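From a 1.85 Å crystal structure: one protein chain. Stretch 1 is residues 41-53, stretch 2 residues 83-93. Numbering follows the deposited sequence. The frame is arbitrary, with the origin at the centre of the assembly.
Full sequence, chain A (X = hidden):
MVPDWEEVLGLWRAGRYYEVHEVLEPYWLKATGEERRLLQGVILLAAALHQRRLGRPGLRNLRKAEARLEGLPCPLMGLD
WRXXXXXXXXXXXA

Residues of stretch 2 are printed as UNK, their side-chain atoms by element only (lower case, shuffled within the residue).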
ATOM      1  N   GLY A  41       4.949  -1.932   1.137  1.00  9.56           N
ATOM      2  CA  GLY A  41       3.809  -2.822   0.989  1.00  9.36           C
ATOM      3  C   GLY A  41       2.574  -2.051   0.546  1.00  9.81           C
ATOM      4  O   GLY A  41       1.860  -2.475  -0.361  1.00  8.70           O
ATOM      5  N   VAL A  42       2.314  -0.916   1.187  1.00  8.36           N
ATOM      6  CA  VAL A  42       1.163  -0.083   0.828  1.00  8.31           C
ATOM      7  C   VAL A  42       1.351   0.445  -0.609  1.00  8.15           C
ATOM      8  O   VAL A  42       0.403   0.498  -1.397  1.00  6.10           O
ATOM      9  CB  VAL A  42       1.015   1.114   1.802  1.00  8.29           C
ATOM     10  CG1 VAL A  42      -0.117   2.046   1.335  1.00  7.66           C
ATOM     11  CG2 VAL A  42       0.734   0.608   3.200  1.00  8.39           C
ATOM     12  N   ILE A  43       2.581   0.838  -0.936  1.00  7.95           N
ATOM     13  CA  ILE A  43       2.888   1.322  -2.271  1.00  7.45           C
ATOM     14  C   ILE A  43       2.576   0.232  -3.311  1.00  8.06           C
ATOM     15  O   ILE A  43       1.991   0.515  -4.359  1.00  5.56           O
ATOM     16  CB  ILE A  43       4.384   1.733  -2.379  1.00  8.25           C
ATOM     17  CG1 ILE A  43       4.590   3.127  -1.771  1.00  3.41           C
ATOM     18  CG2 ILE A  43       4.843   1.686  -3.836  1.00  8.42           C
ATOM     19  CD1 ILE A  43       6.048   3.510  -1.634  1.00  6.19           C
ATOM     20  N   LEU A  44       2.957  -1.009  -3.012  1.00  6.07           N
ATOM     21  CA  LEU A  44       2.732  -2.121  -3.944  1.00  6.29           C
ATOM     22  C   LEU A  44       1.252  -2.489  -4.082  1.00  6.36           C
ATOM     23  O   LEU A  44       0.825  -2.955  -5.137  1.00  7.15           O
ATOM     24  CB  LEU A  44       3.562  -3.343  -3.506  1.00  7.09           C
ATOM     25  CG  LEU A  44       5.085  -3.184  -3.682  1.00  9.28           C
ATOM     26  CD1 LEU A  44       5.846  -4.229  -2.841  1.00  8.45           C
ATOM     27  CD2 LEU A  44       5.420  -3.338  -5.161  1.00 10.90           C
ATOM     28  N   LEU A  45       0.472  -2.295  -3.021  1.00  4.58           N
ATOM     29  CA  LEU A  45      -0.963  -2.568  -3.098  1.00  5.26           C
ATOM     30  C   LEU A  45      -1.580  -1.497  -4.003  1.00  7.39           C
ATOM     31  O   LEU A  45      -2.412  -1.799  -4.870  1.00  6.58           O
ATOM     32  CB  LEU A  45      -1.610  -2.492  -1.712  1.00  5.14           C
ATOM     33  CG  LEU A  45      -1.140  -3.536  -0.696  1.00  6.29           C
ATOM     34  CD1 LEU A  45      -1.931  -3.365   0.597  1.00  8.31           C
ATOM     35  CD2 LEU A  45      -1.345  -4.930  -1.254  1.00  7.72           C
ATOM     36  N   ALA A  46      -1.180  -0.243  -3.797  1.00  6.64           N
ATOM     37  CA  ALA A  46      -1.698   0.838  -4.635  1.00  7.66           C
ATOM     38  C   ALA A  46      -1.312   0.553  -6.095  1.00  8.87           C
ATOM     39  O   ALA A  46      -2.137   0.676  -7.010  1.00  8.44           O
ATOM     40  CB  ALA A  46      -1.121   2.197  -4.179  1.00  7.88           C
ATOM     41  N   ALA A  47      -0.059   0.159  -6.302  1.00  7.54           N
ATOM     42  CA  ALA A  47       0.442  -0.138  -7.645  1.00  8.02           C
ATOM     43  C   ALA A  47      -0.348  -1.263  -8.311  1.00  8.01           C
ATOM     44  O   ALA A  47      -0.602  -1.222  -9.516  1.00  9.68           O
ATOM     45  CB  ALA A  47       1.943  -0.497  -7.575  1.00  9.46           C
ATOM     46  N   ALA A  48      -0.731  -2.267  -7.526  1.00  7.79           N
ATOM     47  CA  ALA A  48      -1.499  -3.393  -8.050  1.00  8.27           C
ATOM     48  C   ALA A  48      -2.845  -2.915  -8.583  1.00  9.08           C
ATOM     49  O   ALA A  48      -3.255  -3.281  -9.683  1.00  6.92           O
ATOM     50  CB  ALA A  48      -1.726  -4.428  -6.955  1.00  8.98           C
ATOM     51  N   LEU A  49      -3.533  -2.087  -7.802  1.00  8.10           N
ATOM     52  CA  LEU A  49      -4.831  -1.595  -8.235  1.00  8.08           C
ATOM     53  C   LEU A  49      -4.730  -0.672  -9.442  1.00  8.80           C
ATOM     54  O   LEU A  49      -5.618  -0.679 -10.306  1.00  7.34           O
ATOM     55  CB  LEU A  49      -5.543  -0.899  -7.072  1.00  9.53           C
ATOM     56  CG  LEU A  49      -5.806  -1.852  -5.906  1.00 12.28           C
ATOM     57  CD1 LEU A  49      -6.522  -1.096  -4.796  1.00 14.53           C
ATOM     58  CD2 LEU A  49      -6.644  -3.034  -6.370  1.00 14.52           C
ATOM     59  N   HIS A  50      -3.653   0.113  -9.507  1.00  6.67           N
ATOM     60  CA  HIS A  50      -3.437   1.013 -10.639  1.00  7.50           C
ATOM     61  C   HIS A  50      -3.235   0.163 -11.899  1.00  6.55           C
ATOM     62  O   HIS A  50      -3.815   0.447 -12.947  1.00  8.18           O
ATOM     63  CB  HIS A  50      -2.202   1.885 -10.408  1.00  8.37           C
ATOM     64  CG  HIS A  50      -1.823   2.719 -11.595  1.00 11.77           C
ATOM     65  ND1 HIS A  50      -2.625   3.727 -12.085  1.00 13.48           N
ATOM     66  CD2 HIS A  50      -0.745   2.667 -12.411  1.00 12.45           C
ATOM     67  CE1 HIS A  50      -2.059   4.260 -13.153  1.00 13.74           C
ATOM     68  NE2 HIS A  50      -0.917   3.634 -13.373  1.00 15.59           N
ATOM     69  N   GLN A  51      -2.415  -0.880 -11.798  1.00  7.97           N
ATOM     70  CA  GLN A  51      -2.182  -1.744 -12.950  1.00  8.65           C
ATOM     71  C   GLN A  51      -3.476  -2.363 -13.443  1.00  8.14           C
ATOM     72  O   GLN A  51      -3.717  -2.427 -14.639  1.00  7.18           O
ATOM     73  CB  GLN A  51      -1.188  -2.855 -12.614  1.00 10.49           C
ATOM     74  CG  GLN A  51       0.262  -2.377 -12.525  1.00 11.07           C
ATOM     75  CD  GLN A  51       0.770  -1.800 -13.834  1.00 13.52           C
ATOM     76  OE1 GLN A  51       0.816  -2.491 -14.848  1.00 14.01           O
ATOM     77  NE2 GLN A  51       1.167  -0.530 -13.812  1.00 12.89           N
ATOM     78  N   ARG A  52      -4.317  -2.809 -12.519  1.00  9.03           N
ATOM     79  CA  ARG A  52      -5.565  -3.436 -12.920  1.00 10.96           C
ATOM     80  C   ARG A  52      -6.530  -2.460 -13.581  1.00 12.74           C
ATOM     81  O   ARG A  52      -7.317  -2.847 -14.444  1.00 13.32           O
ATOM     82  CB  ARG A  52      -6.179  -4.167 -11.718  1.00 11.19           C
ATOM     83  CG  ARG A  52      -5.427  -5.491 -11.484  1.00 12.32           C
ATOM     84  CD  ARG A  52      -5.913  -6.555 -12.488  1.00 14.69           C
ATOM     85  NE  ARG A  52      -7.300  -6.837 -12.168  1.00 16.38           N
ATOM     86  CZ  ARG A  52      -7.700  -7.747 -11.286  1.00 13.68           C
ATOM     87  NH1 ARG A  52      -8.987  -7.881 -11.038  1.00 16.16           N
ATOM     88  NH2 ARG A  52      -6.836  -8.574 -10.714  1.00 14.98           N
ATOM     89  N   ARG A  53      -6.445  -1.191 -13.211  1.00 12.49           N
ATOM     90  CA  ARG A  53      -7.294  -0.176 -13.824  1.00 16.80           C
ATOM     91  C   ARG A  53      -6.916  -0.011 -15.292  1.00 15.98           C
ATOM     92  O   ARG A  53      -7.737   0.405 -16.123  1.00 15.33           O
ATOM     93  CB  ARG A  53      -7.122   1.164 -13.115  1.00 19.70           C
ATOM     94  CG  ARG A  53      -8.128   1.433 -12.028  1.00 26.86           C
ATOM     95  CD  ARG A  53      -8.041   2.898 -11.651  1.00 31.16           C
ATOM     96  NE  ARG A  53      -9.035   3.279 -10.659  1.00 36.16           N
ATOM     97  CZ  ARG A  53      -9.182   4.517 -10.203  1.00 36.61           C
ATOM     98  NH1 ARG A  53      -8.397   5.485 -10.659  1.00 38.18           N
ATOM     99  NH2 ARG A  53     -10.110   4.788  -9.293  1.00 39.07           N
ATOM    100  N   UNK A  83      -6.462  -4.293   7.163  1.00 10.72           N
ATOM    101  CA  UNK A  83      -7.715  -3.915   6.509  1.00 10.06           C
ATOM    102  C   UNK A  83      -7.480  -3.476   5.068  1.00  9.48           C
ATOM    103  O   UNK A  83      -8.235  -3.840   4.157  1.00  8.36           O
ATOM    104  c   UNK A  83      -8.393  -2.778   7.283  1.00 12.34           C
ATOM    105  o   UNK A  83      -9.517  -2.283   6.576  1.00 14.88           O
ATOM    106  N   UNK A  84      -6.427  -2.685   4.865  1.00  7.50           N
ATOM    107  CA  UNK A  84      -6.092  -2.196   3.533  1.00  8.45           C
ATOM    108  C   UNK A  84      -5.724  -3.360   2.616  1.00  9.30           C
ATOM    109  O   UNK A  84      -6.111  -3.395   1.456  1.00 10.16           O
ATOM    110  c   UNK A  84      -5.796   0.292   1.811  1.00 14.89           C
ATOM    111  c   UNK A  84      -4.567  -0.451   2.342  1.00 13.25           C
ATOM    112  c   UNK A  84      -4.921  -1.214   3.615  1.00 10.27           C
ATOM    113  c   UNK A  84      -3.441   0.542   2.666  1.00 15.27           C
ATOM    114  N   UNK A  85      -4.956  -4.306   3.141  1.00  8.42           N
ATOM    115  CA  UNK A  85      -4.555  -5.478   2.364  1.00  7.32           C
ATOM    116  C   UNK A  85      -5.801  -6.305   2.045  1.00  6.82           C
ATOM    117  O   UNK A  85      -5.932  -6.839   0.941  1.00  6.30           O
ATOM    118  c   UNK A  85      -2.256  -8.364   3.656  1.00  8.36           C
ATOM    119  c   UNK A  85      -3.166  -7.694   2.635  1.00  6.19           C
ATOM    120  c   UNK A  85      -3.550  -6.308   3.163  1.00  6.87           C
ATOM    121  c   UNK A  85      -2.458  -7.593   1.307  1.00  6.73           C
ATOM    122  N   UNK A  86      -6.711  -6.414   3.012  1.00  7.04           N
ATOM    123  CA  UNK A  86      -7.960  -7.156   2.806  1.00  7.73           C
ATOM    124  C   UNK A  86      -8.749  -6.522   1.665  1.00  9.28           C
ATOM    125  O   UNK A  86      -9.261  -7.227   0.793  1.00  7.30           O
ATOM    126  c   UNK A  86      -8.807  -7.140   4.079  1.00  9.66           C
ATOM    127  n   UNK A  86     -11.055  -9.009   5.839  1.00 13.54           N
ATOM    128  c   UNK A  86     -10.929  -7.827   5.263  1.00 12.56           C
ATOM    129  c   UNK A  86     -10.189  -7.793   3.941  1.00 11.03           C
ATOM    130  o   UNK A  86     -11.364  -6.792   5.771  1.00 17.50           O
ATOM    131  N   UNK A  87      -8.836  -5.192   1.662  1.00  9.12           N
ATOM    132  CA  UNK A  87      -9.572  -4.498   0.611  1.00 11.18           C
ATOM    133  C   UNK A  87      -8.910  -4.709  -0.751  1.00 10.07           C
ATOM    134  O   UNK A  87      -9.584  -5.024  -1.738  1.00  8.64           O
ATOM    135  c   UNK A  87     -10.488  -2.252  -0.209  1.00 15.42           C
ATOM    136  o   UNK A  87     -10.271  -0.224   1.054  1.00 23.24           O
ATOM    137  o   UNK A  87     -10.666  -0.047  -1.101  1.00 19.84           O
ATOM    138  c   UNK A  87      -9.691  -2.993   0.896  1.00 11.00           C
ATOM    139  c   UNK A  87     -10.470  -0.735  -0.073  1.00 19.21           C
ATOM    140  N   UNK A  88      -7.591  -4.534  -0.807  1.00 10.71           N
ATOM    141  CA  UNK A  88      -6.864  -4.729  -2.063  1.00 10.46           C
ATOM    142  C   UNK A  88      -7.107  -6.132  -2.605  1.00  9.01           C
ATOM    143  O   UNK A  88      -7.376  -6.311  -3.800  1.00  9.42           O
ATOM    144  c   UNK A  88      -5.370  -4.517  -1.848  1.00 10.43           C
ATOM    145  N   UNK A  89      -6.994  -7.129  -1.734  1.00  9.29           N
ATOM    146  CA  UNK A  89      -7.213  -8.508  -2.148  1.00  9.78           C
ATOM    147  C   UNK A  89      -8.599  -8.683  -2.754  1.00  9.37           C
ATOM    148  O   UNK A  89      -8.750  -9.294  -3.811  1.00 10.83           O
ATOM    149  n   UNK A  89      -4.139 -10.959   0.982  1.00 19.14           N
ATOM    150  n   UNK A  89      -4.515 -11.343   3.219  1.00 20.55           N
ATOM    151  n   UNK A  89      -2.460 -11.802   2.311  1.00 21.56           N
ATOM    152  c   UNK A  89      -5.594  -9.773  -0.628  1.00 11.41           C
ATOM    153  c   UNK A  89      -3.703 -11.361   2.172  1.00 19.89           C
ATOM    154  c   UNK A  89      -5.497 -10.488   0.717  1.00 15.55           C
ATOM    155  c   UNK A  89      -7.042  -9.456  -0.962  1.00 10.92           C
ATOM    156  N   UNK A  90      -9.614  -8.141  -2.100  1.00 11.38           N
ATOM    157  CA  UNK A  90     -10.964  -8.274  -2.627  1.00 13.19           C
ATOM    158  C   UNK A  90     -11.117  -7.583  -3.971  1.00 13.36           C
ATOM    159  O   UNK A  90     -11.693  -8.161  -4.902  1.00 13.52           O
ATOM    160  n   UNK A  90     -13.846  -7.567   3.228  1.00 25.14           N
ATOM    161  n   UNK A  90     -13.648  -9.759   3.875  1.00 26.55           N
ATOM    162  c   UNK A  90     -13.551  -8.825   2.940  1.00 26.21           C
ATOM    163  n   UNK A  90     -13.147  -9.138   1.717  1.00 23.61           N
ATOM    164  c   UNK A  90     -12.127  -8.706  -0.461  1.00 19.33           C
ATOM    165  c   UNK A  90     -11.977  -7.752  -1.611  1.00 14.53           C
ATOM    166  c   UNK A  90     -13.003  -8.158   0.643  1.00 23.08           C
ATOM    167  N   UNK A  91     -10.576  -6.372  -4.096  1.00 12.59           N
ATOM    168  CA  UNK A  91     -10.659  -5.652  -5.365  1.00 14.15           C
ATOM    169  C   UNK A  91      -9.941  -6.387  -6.502  1.00 14.35           C
ATOM    170  O   UNK A  91     -10.322  -6.264  -7.665  1.00 15.39           O
ATOM    171  n   UNK A  91     -13.200   0.348  -3.461  1.00 22.01           N
ATOM    172  c   UNK A  91     -10.996  -3.281  -4.462  1.00 16.64           C
ATOM    173  n   UNK A  91     -12.810  -0.764  -5.435  1.00 19.79           N
ATOM    174  c   UNK A  91     -10.085  -4.240  -5.229  1.00 14.58           C
ATOM    175  n   UNK A  91     -11.319  -0.958  -3.697  1.00 18.79           N
ATOM    176  c   UNK A  91     -10.430  -1.868  -4.417  1.00 17.71           C
ATOM    177  c   UNK A  91     -12.440  -0.456  -4.201  1.00 20.32           C
ATOM    178  N   UNK A  92      -8.901  -7.143  -6.163  1.00 14.74           N
ATOM    179  CA  UNK A  92      -8.139  -7.880  -7.160  1.00 13.38           C
ATOM    180  C   UNK A  92      -8.700  -9.267  -7.420  1.00 14.87           C
ATOM    181  O   UNK A  92      -8.263  -9.958  -8.345  1.00 14.55           O
ATOM    182  c   UNK A  92      -5.918  -6.670  -6.625  1.00 13.59           C
ATOM    183  c   UNK A  92      -6.676  -7.996  -6.725  1.00 12.41           C
ATOM    184  c   UNK A  92      -4.523  -6.902  -6.040  1.00 13.90           C
ATOM    185  c   UNK A  92      -5.834  -6.032  -7.992  1.00 14.57           C
ATOM    186  N   UNK A  93      -9.670  -9.669  -6.611  1.00 16.01           N
ATOM    187  CA  UNK A  93     -10.257 -10.990  -6.754  1.00 21.07           C
ATOM    188  C   UNK A  93      -9.296 -12.043  -6.238  1.00 23.87           C
ATOM    189  O   UNK A  93      -9.385 -13.213  -6.607  1.00 24.61           O
TER

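Position 83 carries one carbon and then one oxygen, a small hydroxyl side chain out of reach of stretch 1: Ser83, polar and suited to an exposed place. Position 84 has four carbons forked at the second; its CA-to-CB bond points toward stretch 1, and a branch carbon reaches Val42. This is Leu84, whose CD2 lies 3.9 Å from Val42 CG1, a fitting apolar contact in a buried place.

Position 85 again has four carbons forked at the second, its CA-to-CB bond running sideways, and a branch carbon reaches Leu45. It is Leu85; its CD1 packs 3.9 Å from Leu45 CD2, and a branched apolar chain suits this buried place. At position 86 three carbons end in one oxygen and one nitrogen, an amide, with the CA-to-CB bond directed away from stretch 1 and the residue exposed: Gln86. Position 87 has three carbons, the last bearing two oxygens, and makes no contact across the stretches. Glu87, partly exposed, has a carboxylate that can accept hydrogen bonds, one of them from position 91.

Position 88 has a single carbon, pointing toward stretch 1 and reaching Leu45 where the backbones come close: its CA is 6.4 Å from Leu45 CA. Ala88 suits this place, its CB resting 4.1 Å from Leu45 CD2. Positions 89 and 90 each show three carbons, a nitrogen, and a carbon with two more nitrogens, and neither touches stretch 1. They are Arg89, its CA-to-CB bond directed away, and Arg90, exposed; long charged chains suit such places.

Position 91 has the same pattern; its CA-to-CB bond runs sideways and its CB is 3.8 Å from Leu49 CD2. In Arg91 the aliphatic part borders the leucine, while NE donates to Glu87 OE1 at 2.8 Å, a salt bridge that joins successive turns.

Position 92 has four carbons forked at the second; its CA-to-CB bond runs sideways, but the branches come nearer and reach Ala48, Leu49 and Arg52. Leu92 is the most covered residue of the contact, and a branched apolar chain suits it: CD1 lies 3.8 Å from Ala48 CB, and CD2 3.5 Å from Leu49 CD2. Position 93 has no side-chain atoms and a phi of 74°, which favours glycine; Gly93 leaves the helix in a Schellman motif, its N bonded to Arg90 O at 3.0 Å.

The contact joins two helices running nearly parallel, their directions 19° apart, and buries 500 Å². Leu45 and Leu49 meet the hidden helix one turn apart, with the small Ala48 packed against Leu92. At the C-terminal end, Arg52 NH2 donates a hydrogen bond to Leu92 O at 3.1 Å, engaging a carbonyl of the last turn, while Leu92 CD2 lies over one face of the guanidinium. Polar capture thus closes an otherwise apolar seam.

Stretch 2 (83-93) SLLQEARRRLG
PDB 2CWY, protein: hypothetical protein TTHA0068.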